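Local coordinates for SLT domain-containing protein (Bdellovibrio bacteriovorus HD100, PDB 6TAB) that is probably a peptidoglycan-cleaving lysozyme of the SLT family with altered substrate specificity, which facilitates the predator's exit from its prey cell, at residues 168-173 / 194-199; 73-78 / 125-130. All coordinates share one frame; numbering follows the deposited sequence.

Contact 1 (168-173 / 194-199)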
ATOM      1  N   GLY A 168      -1.822  -5.827 -11.686  1.00 14.46           N
ATOM      2  CA  GLY A 168      -0.730  -6.251 -10.796  1.00 13.97           C
ATOM      3  C   GLY A 168      -1.103  -6.316  -9.314  1.00 13.06           C
ATOM      4  O   GLY A 168      -2.282  -6.286  -8.921  1.00 14.31           O
ATOM      5  N   LEU A 169      -0.055  -6.390  -8.488  1.00 13.67           N
ATOM      6  CA  LEU A 169      -0.194  -6.741  -7.062  1.00 13.36           C
ATOM      7  C   LEU A 169      -1.162  -5.793  -6.325  1.00 12.44           C
ATOM      8  O   LEU A 169      -1.966  -6.247  -5.476  1.00 13.73           O
ATOM      9  CB  LEU A 169       1.176  -6.766  -6.373  1.00 13.41           C
ATOM     10  CG  LEU A 169       2.130  -7.884  -6.780  1.00 14.14           C
ATOM     11  CD1 LEU A 169       3.424  -7.741  -5.993  1.00 14.34           C
ATOM     12  CD2 LEU A 169       1.497  -9.267  -6.597  1.00 14.84           C
ATOM     13  N   LEU A 170      -1.024  -4.467  -6.558  1.00 12.40           N
ATOM     14  CA  LEU A 170      -1.825  -3.425  -5.859  1.00 12.37           C
ATOM     15  C   LEU A 170      -2.935  -2.829  -6.757  1.00 12.67           C
ATOM     16  O   LEU A 170      -3.585  -1.852  -6.381  1.00 13.50           O
ATOM     17  CB  LEU A 170      -0.870  -2.330  -5.341  1.00 11.78           C
ATOM     18  CG  LEU A 170       0.032  -2.736  -4.172  1.00 13.03           C
ATOM     19  CD1 LEU A 170       1.136  -1.714  -3.960  1.00 14.80           C
ATOM     20  CD2 LEU A 170      -0.777  -2.948  -2.902  1.00 14.41           C
ATOM     21  N   GLN A 171      -3.173  -3.430  -7.931  1.00 12.87           N
ATOM     22  CA  GLN A 171      -4.290  -3.022  -8.806  1.00 13.16           C
ATOM     23  C   GLN A 171      -4.187  -1.500  -9.112  1.00 14.19           C
ATOM     24  O   GLN A 171      -5.129  -0.720  -8.922  1.00 15.92           O
ATOM     25  CB  GLN A 171      -5.638  -3.489  -8.245  1.00 14.10           C
ATOM     26  CG  GLN A 171      -5.779  -5.029  -8.331  1.00 14.75           C
ATOM     27  CD  GLN A 171      -5.956  -5.504  -9.761  1.00 14.56           C
ATOM     28  OE1 GLN A 171      -7.050  -5.402 -10.331  1.00 16.87           O
ATOM     29  NE2 GLN A 171      -4.888  -6.012 -10.366  1.00 15.33           N
ATOM     30  N   ILE A 172      -3.022  -1.125  -9.650  1.00 13.56           N
ATOM     31  CA  ILE A 172      -2.698   0.240 -10.097  1.00 13.74           C
ATOM     32  C   ILE A 172      -2.963   0.306 -11.599  1.00 14.61           C
ATOM     33  O   ILE A 172      -2.844  -0.696 -12.309  1.00 16.39           O
ATOM     34  CB  ILE A 172      -1.242   0.603  -9.725  1.00 15.44           C
ATOM     35  CG1 ILE A 172      -1.086   0.612  -8.182  1.00 16.83           C
ATOM     36  CG2 ILE A 172      -0.781   1.924 -10.365  1.00 15.74           C
ATOM     37  CD1 ILE A 172       0.352   0.638  -7.682  1.00 17.51           C
ATOM     38  N   SER A 173      -3.322   1.489 -12.099  1.00 15.36           N
ATOM     39  CA  SER A 173      -3.536   1.720 -13.530  1.00 15.37           C
ATOM     40  C   SER A 173      -2.486   2.684 -14.108  1.00 15.31           C
ATOM     41  O   SER A 173      -1.876   3.477 -13.370  1.00 17.20           O
ATOM     42  CB  SER A 173      -4.969   2.188 -13.820  1.00 18.52           C
ATOM     43  OG  SER A 173      -5.403   3.187 -12.919  1.00 22.18           O
ATOM     44  N   LEU A 194       8.069  -5.750  -8.665  1.00 15.35           N
ATOM     45  CA  LEU A 194       8.938  -4.762  -8.004  1.00 16.34           C
ATOM     46  C   LEU A 194       8.539  -3.329  -8.413  1.00 16.77           C
ATOM     47  O   LEU A 194       8.463  -2.425  -7.547  1.00 15.95           O
ATOM     48  CB  LEU A 194      10.403  -5.064  -8.341  1.00 17.45           C
ATOM     49  CG  LEU A 194      10.909  -6.482  -8.027  1.00 19.01           C
ATOM     50  CD1 LEU A 194      12.406  -6.495  -8.236  1.00 24.28           C
ATOM     51  CD2 LEU A 194      10.561  -6.933  -6.602  1.00 18.55           C
ATOM     52  N   GLN A 195       8.228  -3.109  -9.696  1.00 15.43           N
ATOM     53  CA  GLN A 195       7.770  -1.762 -10.142  1.00 15.37           C
ATOM     54  C   GLN A 195       6.407  -1.424  -9.531  1.00 14.24           C
ATOM     55  O   GLN A 195       6.152  -0.268  -9.150  1.00 14.20           O
ATOM     56  CB  GLN A 195       7.699  -1.682 -11.671  1.00 15.78           C
ATOM     57  CG  GLN A 195       9.052  -1.772 -12.380  1.00 16.78           C
ATOM     58  CD  GLN A 195       8.932  -1.516 -13.866  1.00 18.70           C
ATOM     59  OE1 GLN A 195       8.540  -0.421 -14.303  1.00 20.15           O
ATOM     60  NE2 GLN A 195       9.234  -2.526 -14.677  1.00 19.26           N
ATOM     61  N   ASN A 196       5.522  -2.413  -9.436  1.00 14.23           N
ATOM     62  CA  ASN A 196       4.190  -2.223  -8.847  1.00 12.80           C
ATOM     63  C   ASN A 196       4.308  -1.797  -7.374  1.00 13.07           C
ATOM     64  O   ASN A 196       3.633  -0.821  -6.932  1.00 13.60           O
ATOM     65  CB  ASN A 196       3.343  -3.473  -9.088  1.00 13.72           C
ATOM     66  CG  ASN A 196       1.857  -3.300  -8.872  1.00 13.77           C
ATOM     67  OD1 ASN A 196       1.398  -3.300  -7.722  1.00 14.59           O
ATOM     68  ND2 ASN A 196       1.102  -3.174  -9.967  1.00 14.12           N
ATOM     69  N   LEU A 197       5.122  -2.526  -6.595  1.00 12.78           N
ATOM     70  CA  LEU A 197       5.294  -2.213  -5.161  1.00 13.50           C
ATOM     71  C   LEU A 197       5.939  -0.819  -4.984  1.00 13.02           C
ATOM     72  O   LEU A 197       5.537  -0.046  -4.074  1.00 13.53           O
ATOM     73  CB  LEU A 197       6.088  -3.312  -4.454  1.00 13.35           C
ATOM     74  CG  LEU A 197       5.355  -4.644  -4.316  1.00 14.49           C
ATOM     75  CD1 LEU A 197       6.331  -5.737  -3.877  1.00 15.89           C
ATOM     76  CD2 LEU A 197       4.161  -4.562  -3.365  1.00 17.23           C
ATOM     77  N   SER A 198       6.931  -0.474  -5.813  1.00 12.88           N
ATOM     78  CA  SER A 198       7.559   0.878  -5.738  1.00 13.25           C
ATOM     79  C   SER A 198       6.519   1.981  -6.009  1.00 13.50           C
ATOM     80  O   SER A 198       6.526   3.041  -5.315  1.00 13.81           O
ATOM     81  CB  SER A 198       8.741   1.024  -6.670  1.00 14.90           C
ATOM     82  OG  SER A 198       9.877   0.317  -6.172  1.00 17.94           O
ATOM     83  N   CYS A 199       5.624   1.768  -6.988  1.00 13.44           N
ATOM     84  CA  CYS A 199       4.537   2.737  -7.242  1.00 13.06           C
ATOM     85  C   CYS A 199       3.610   2.869  -6.033  1.00 13.55           C
ATOM     86  O   CYS A 199       3.230   4.012  -5.648  1.00 13.82           O
ATOM     87  CB  CYS A 199       3.754   2.362  -8.506  1.00 13.74           C
ATOM     88  SG  CYS A 199       2.647   3.695  -9.091  1.00 17.84           S
TER
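Leu169 and Leu197 meet obliquely in the apolar part of this contact, CD1 of Leu169 lying 4.0 Å from CG of Leu197. Beside them CD1 of Leu170 rests 4.2 Å from CD2 of Leu197, so one helix leucine serves two loop leucines with its branched end. Further along the helix, CD1 of Ile172 lies 3.9 Å from CB of Cys199, whose sulfur continues into the disulfide with Cys182; the slim, crosslinked cysteine lets the isoleucine come close to the helix. The same methyl, CD1 of Ile172, also lies 3.7 Å from the backbone O of Asn196. Leu169 and Leu170 extend the core to Val140 of helix 125-144.

The sequence Gly-Leu-Leu-Gln of 168-171 matches the Gly-Leu-Met-Gln type of loop motif found in SLT and goose-type lysozyme relatives, with leucine in the third place, and follows directly on strand 163-167 of the small hairpin. Gly168 to Gln171 form a type I turn, and Gln171 and Ile172 together face Arg167 in a G1 beta bulge. Gly168 O accepts from Gln171 N and, in the carbonyl plane at 3.0 Å, from Gln171 NE2, so the glutamine side chain braces its own turn.

Asn196 has the largest share of the buried surface. Its CG stands anti to the backbone N (chi1 -164°), carrying the amide into the turn, where OD1 accepts from Leu170 N at 2.9 Å with the donor tilted 28° from the carbonyl plane. ND2 passes 3.7 Å from CA of Gly168, a closeness suited to a residue without a side chain, which also readily takes the positive phi of 75° found here. The same ND2 donates to the backbone O of Arg167, at the end of the strand, and of Leu190, just ahead of its own helix.

Contact 2 (73-78 / 125-130). Unlike the reference sequence in segment 73-78: Ser73 (reference Leu). With SO4 (sulfate ion), chain C.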
ATOM      1  N   SER A  73      17.391  -9.868  13.518  1.00 53.86           N
ATOM      2  CA  SER A  73      16.231 -10.585  12.993  1.00 43.97           C
ATOM      3  C   SER A  73      14.992  -9.694  13.172  1.00 36.15           C
ATOM      4  O   SER A  73      14.859  -8.906  14.122  1.00 38.34           O
ATOM      5  CB  SER A  73      16.065 -11.939  13.637  1.00 51.49           C
ATOM      6  OG  SER A  73      15.273 -11.849  14.809  1.00 50.73           O
ATOM      7  N   ARG A  74      14.065  -9.849  12.243  1.00 25.55           N
ATOM      8  CA  ARG A  74      12.927  -8.964  12.171  1.00 18.00           C
ATOM      9  C   ARG A  74      11.885  -9.339  13.237  1.00 17.14           C
ATOM     10  O   ARG A  74      11.733 -10.507  13.604  1.00 22.12           O
ATOM     11  CB  ARG A  74      12.306  -9.058  10.783  1.00 16.92           C
ATOM     12  CG  ARG A  74      13.160  -8.453   9.674  1.00 16.64           C
ATOM     13  CD  ARG A  74      12.595  -8.694   8.295  1.00 16.14           C
ATOM     14  NE  ARG A  74      12.633 -10.125   7.925  1.00 15.91           N
ATOM     15  CZ  ARG A  74      12.011 -10.660   6.884  1.00 14.41           C
ATOM     16  NH1 ARG A  74      11.213  -9.916   6.113  1.00 16.04           N
ATOM     17  NH2 ARG A  74      12.138 -11.977   6.642  1.00 16.15           N
ATOM     18  N   GLU A  75      11.132  -8.348  13.704  1.00 14.22           N
ATOM     19  CA  GLU A  75       9.987  -8.555  14.586  1.00 14.06           C
ATOM     20  C   GLU A  75       8.698  -8.876  13.807  1.00 14.08           C
ATOM     21  O   GLU A  75       7.810  -9.603  14.354  1.00 15.10           O
ATOM     22  CB  GLU A  75       9.793  -7.368  15.537  1.00 17.39           C
ATOM     23  CG  GLU A  75      10.868  -7.277  16.607  1.00 20.24           C
ATOM     24  CD  GLU A  75      10.782  -5.974  17.380  1.00 23.61           C
ATOM     25  OE1 GLU A  75      11.350  -4.971  16.897  1.00 27.99           O
ATOM     26  OE2 GLU A  75      10.136  -5.976  18.465  1.00 31.68           O
ATOM     27  N   VAL A  76       8.540  -8.318  12.607  1.00 13.57           N
ATOM     28  CA  VAL A  76       7.315  -8.482  11.772  1.00 13.20           C
ATOM     29  C   VAL A  76       7.746  -8.874  10.350  1.00 12.69           C
ATOM     30  O   VAL A  76       8.636  -8.232   9.767  1.00 13.84           O
ATOM     31  CB  VAL A  76       6.483  -7.181  11.778  1.00 14.85           C
ATOM     32  CG1 VAL A  76       5.339  -7.251  10.763  1.00 15.95           C
ATOM     33  CG2 VAL A  76       5.960  -6.880  13.194  1.00 17.04           C
ATOM     34  N   ILE A  77       7.127  -9.954   9.816  1.00 13.84           N
ATOM     35  CA  ILE A  77       7.417 -10.531   8.477  1.00 13.68           C
ATOM     36  C   ILE A  77       6.215 -10.368   7.552  1.00 12.97           C
ATOM     37  O   ILE A  77       5.082 -10.730   7.927  1.00 13.91           O
ATOM     38  CB  ILE A  77       7.696 -12.044   8.588  1.00 17.40           C
ATOM     39  CG1 ILE A  77       8.648 -12.368   9.721  1.00 24.52           C
ATOM     40  CG2 ILE A  77       8.116 -12.609   7.239  1.00 16.88           C
ATOM     41  CD1 ILE A  77       9.969 -11.800   9.529  1.00 24.75           C
ATOM     42  N   PRO A  78       6.381  -9.839   6.322  1.00 12.70           N
ATOM     43  CA  PRO A  78       5.232  -9.623   5.443  1.00 13.34           C
ATOM     44  C   PRO A  78       4.571 -10.938   4.987  1.00 13.10           C
ATOM     45  O   PRO A  78       5.238 -12.000   4.841  1.00 14.32           O
ATOM     46  CB  PRO A  78       5.828  -8.869   4.223  1.00 13.77           C
ATOM     47  CG  PRO A  78       7.120  -8.254   4.737  1.00 13.80           C
ATOM     48  CD  PRO A  78       7.622  -9.298   5.729  1.00 13.66           C
ATOM     49  N   TYR A 125      13.093   3.721  13.194  1.00 15.69           N
ATOM     50  CA  TYR A 125      13.029   3.734  11.715  1.00 14.47           C
ATOM     51  C   TYR A 125      12.905   2.302  11.165  1.00 14.20           C
ATOM     52  O   TYR A 125      12.071   2.042  10.294  1.00 13.46           O
ATOM     53  CB  TYR A 125      14.234   4.486  11.135  1.00 15.31           C
ATOM     54  CG  TYR A 125      14.224   4.642   9.630  1.00 15.28           C
ATOM     55  CD1 TYR A 125      13.371   5.544   8.996  1.00 14.99           C
ATOM     56  CD2 TYR A 125      15.096   3.940   8.815  1.00 15.33           C
ATOM     57  CE1 TYR A 125      13.370   5.699   7.616  1.00 14.92           C
ATOM     58  CE2 TYR A 125      15.117   4.102   7.434  1.00 15.51           C
ATOM     59  CZ  TYR A 125      14.239   4.975   6.813  1.00 13.77           C
ATOM     60  OH  TYR A 125      14.249   5.184   5.450  1.00 14.73           O
ATOM     61  N   ALA A 126      13.778   1.392  11.625  1.00 14.79           N
ATOM     62  CA  ALA A 126      13.737  -0.041  11.153  1.00 15.83           C
ATOM     63  C   ALA A 126      12.370  -0.682  11.408  1.00 14.49           C
ATOM     64  O   ALA A 126      11.855  -1.393  10.524  1.00 14.81           O
ATOM     65  CB  ALA A 126      14.822  -0.853  11.816  1.00 17.89           C
ATOM     66  N   GLN A 127      11.788  -0.422  12.592  1.00 13.54           N
ATOM     67  CA  GLN A 127      10.457  -0.953  12.915  1.00 13.54           C
ATOM     68  C   GLN A 127       9.353  -0.356  12.020  1.00 12.28           C
ATOM     69  O   GLN A 127       8.401  -1.068  11.628  1.00 12.82           O
ATOM     70  CB  GLN A 127      10.144  -0.793  14.414  1.00 14.26           C
ATOM     71  CG  GLN A 127      11.001  -1.649  15.376  1.00 15.53           C
ATOM     72  CD  GLN A 127      10.760  -1.295  16.829  1.00 16.78           C
ATOM     73  OE1 GLN A 127      10.666  -0.106  17.196  1.00 16.93           O
ATOM     74  NE2 GLN A 127      10.603  -2.317  17.671  1.00 21.99           N
ATOM     75  N   ARG A 128       9.443   0.969  11.729  1.00 12.97           N
ATOM     76  CA  ARG A 128       8.438   1.585  10.811  1.00 12.34           C
ATOM     77  C   ARG A 128       8.540   0.942   9.410  1.00 11.83           C
ATOM     78  O   ARG A 128       7.490   0.794   8.733  1.00 12.25           O
ATOM     79  CB  ARG A 128       8.604   3.125  10.768  1.00 12.71           C
ATOM     80  CG  ARG A 128       8.278   3.839  12.086  1.00 13.57           C
ATOM     81  CD  ARG A 128       8.152   5.364  12.032  1.00 16.05           C
ATOM     82  NE  ARG A 128       9.290   6.092  11.500  1.00 16.43           N
ATOM     83  CZ  ARG A 128      10.344   6.532  12.190  1.00 16.36           C
ATOM     84  NH1 ARG A 128      10.548   6.128  13.447  1.00 18.96           N
ATOM     85  NH2 ARG A 128      11.196   7.370  11.598  1.00 18.43           N
ATOM     86  N   LYS A 129       9.757   0.642   8.936  1.00 12.40           N
ATOM     87  CA  LYS A 129       9.895  -0.037   7.609  1.00 12.93           C
ATOM     88  C   LYS A 129       9.258  -1.450   7.662  1.00 12.16           C
ATOM     89  O   LYS A 129       8.580  -1.870   6.708  1.00 13.20           O
ATOM     90  CB  LYS A 129      11.348  -0.075   7.134  1.00 13.23           C
ATOM     91  CG  LYS A 129      11.906   1.308   6.788  1.00 14.24           C
ATOM     92  CD  LYS A 129      13.024   1.352   5.747  1.00 18.74           C
ATOM     93  CE  LYS A 129      14.244   0.548   6.070  1.00 19.85           C
ATOM     94  NZ  LYS A 129      15.342   0.623   5.081  1.00 16.95           N
ATOM     95  N   GLN A 130       9.478  -2.196   8.761  1.00 12.23           N
ATOM     96  CA  GLN A 130       8.820  -3.507   8.929  1.00 12.73           C
ATOM     97  C   GLN A 130       7.287  -3.356   8.912  1.00 12.17           C
ATOM     98  O   GLN A 130       6.584  -4.216   8.294  1.00 12.42           O
ATOM     99  CB  GLN A 130       9.311  -4.206  10.207  1.00 12.94           C
ATOM    100  CG  GLN A 130      10.753  -4.711  10.143  1.00 14.11           C
ATOM    101  CD  GLN A 130      11.226  -5.237  11.478  1.00 14.91           C
ATOM    102  OE1 GLN A 130      10.545  -6.026  12.135  1.00 15.94           O
ATOM    103  NE2 GLN A 130      12.421  -4.837  11.888  1.00 21.27           N
TER
HETATM  104  S   SO4 C 302      14.438 -13.142   9.593  1.00 30.00           S
HETATM  105  O1  SO4 C 302      15.829 -13.464   9.561  1.00 30.00           O
HETATM  106  O2  SO4 C 302      13.700 -13.690   8.487  1.00 30.00           O
HETATM  107  O3  SO4 C 302      14.381 -11.733   9.705  1.00 30.00           O
HETATM  108  O4  SO4 C 302      13.844 -13.759  10.708  1.00 30.00           O
HETATM  109  O   HOH W   1      13.211  -5.488  14.731  1.00 29.84           O
HETATM  110  O   HOH W   2       8.154  -6.519   7.614  1.00 13.87           O
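Gln130 gives up the most surface here, and its OE1 holds the backbone of the strandless segment 73-78 at two consecutive residues. Glu75 N donates to it at 2.9 Å, tilted 28° from the carbonyl plane, while Val76 N donates in that plane at 3.1 Å. The chain of Gln130 runs extended beyond CG (chi2 173°), and this reach carries the amide from the helix to two successive peptide N-H groups of 73-78.

Glu75 complements the grip from the loop side. Its OE1 takes Gln127 NE2 at 2.9 Å on the syn side of the carboxylate, with the two flat groups 25° apart. One water receives a bond from Gln130 NE2 and donates to the same OE1, tying acid and both glutamines together; a second water donates to Val76 O and Gln130 O.

Val76, compact and buried, turns its CG1 to within 4.1 Å of Gln130 O and continues inward to Phe134 and Leu250; buried Pro78 packs further along the helix, on Ala133 and Ser137. Arg74 borders the site: its guanidinium is paired with Glu81, and its NE and NH2 hold a sulfate, probably from the crystallisation liquor.

A neutral amide donating to a carboxylate makes a hydrogen bond probably strengthened by the charge, without a salt bridge across the two segments, while one glutamine oxygen serves two peptide N-H groups.

In the fold
Along the chain contact 2 closes before contact 1 opens, and their centres lie 21 Å apart with nearest atoms about 9 Å from each other. Helix 125-144 joins them: 125-130 is its first part and receives the first modelled residues, while Val140, near its other end, packs on the loop 168-173. Helix 87-101 also borders both, meeting Arg74 and Pro78 at one site and Leu169 and Ser198 at the other. Contact 1 is buried and sets the loop after the hairpin against helix 193-211; contact 2 is superficial and fastens the start of the modelled chain near Ile252, next to the Cys117-Cys253 disulfide. Helices 125-144 and 87-101 thus run from the buried loop to the surface attachment.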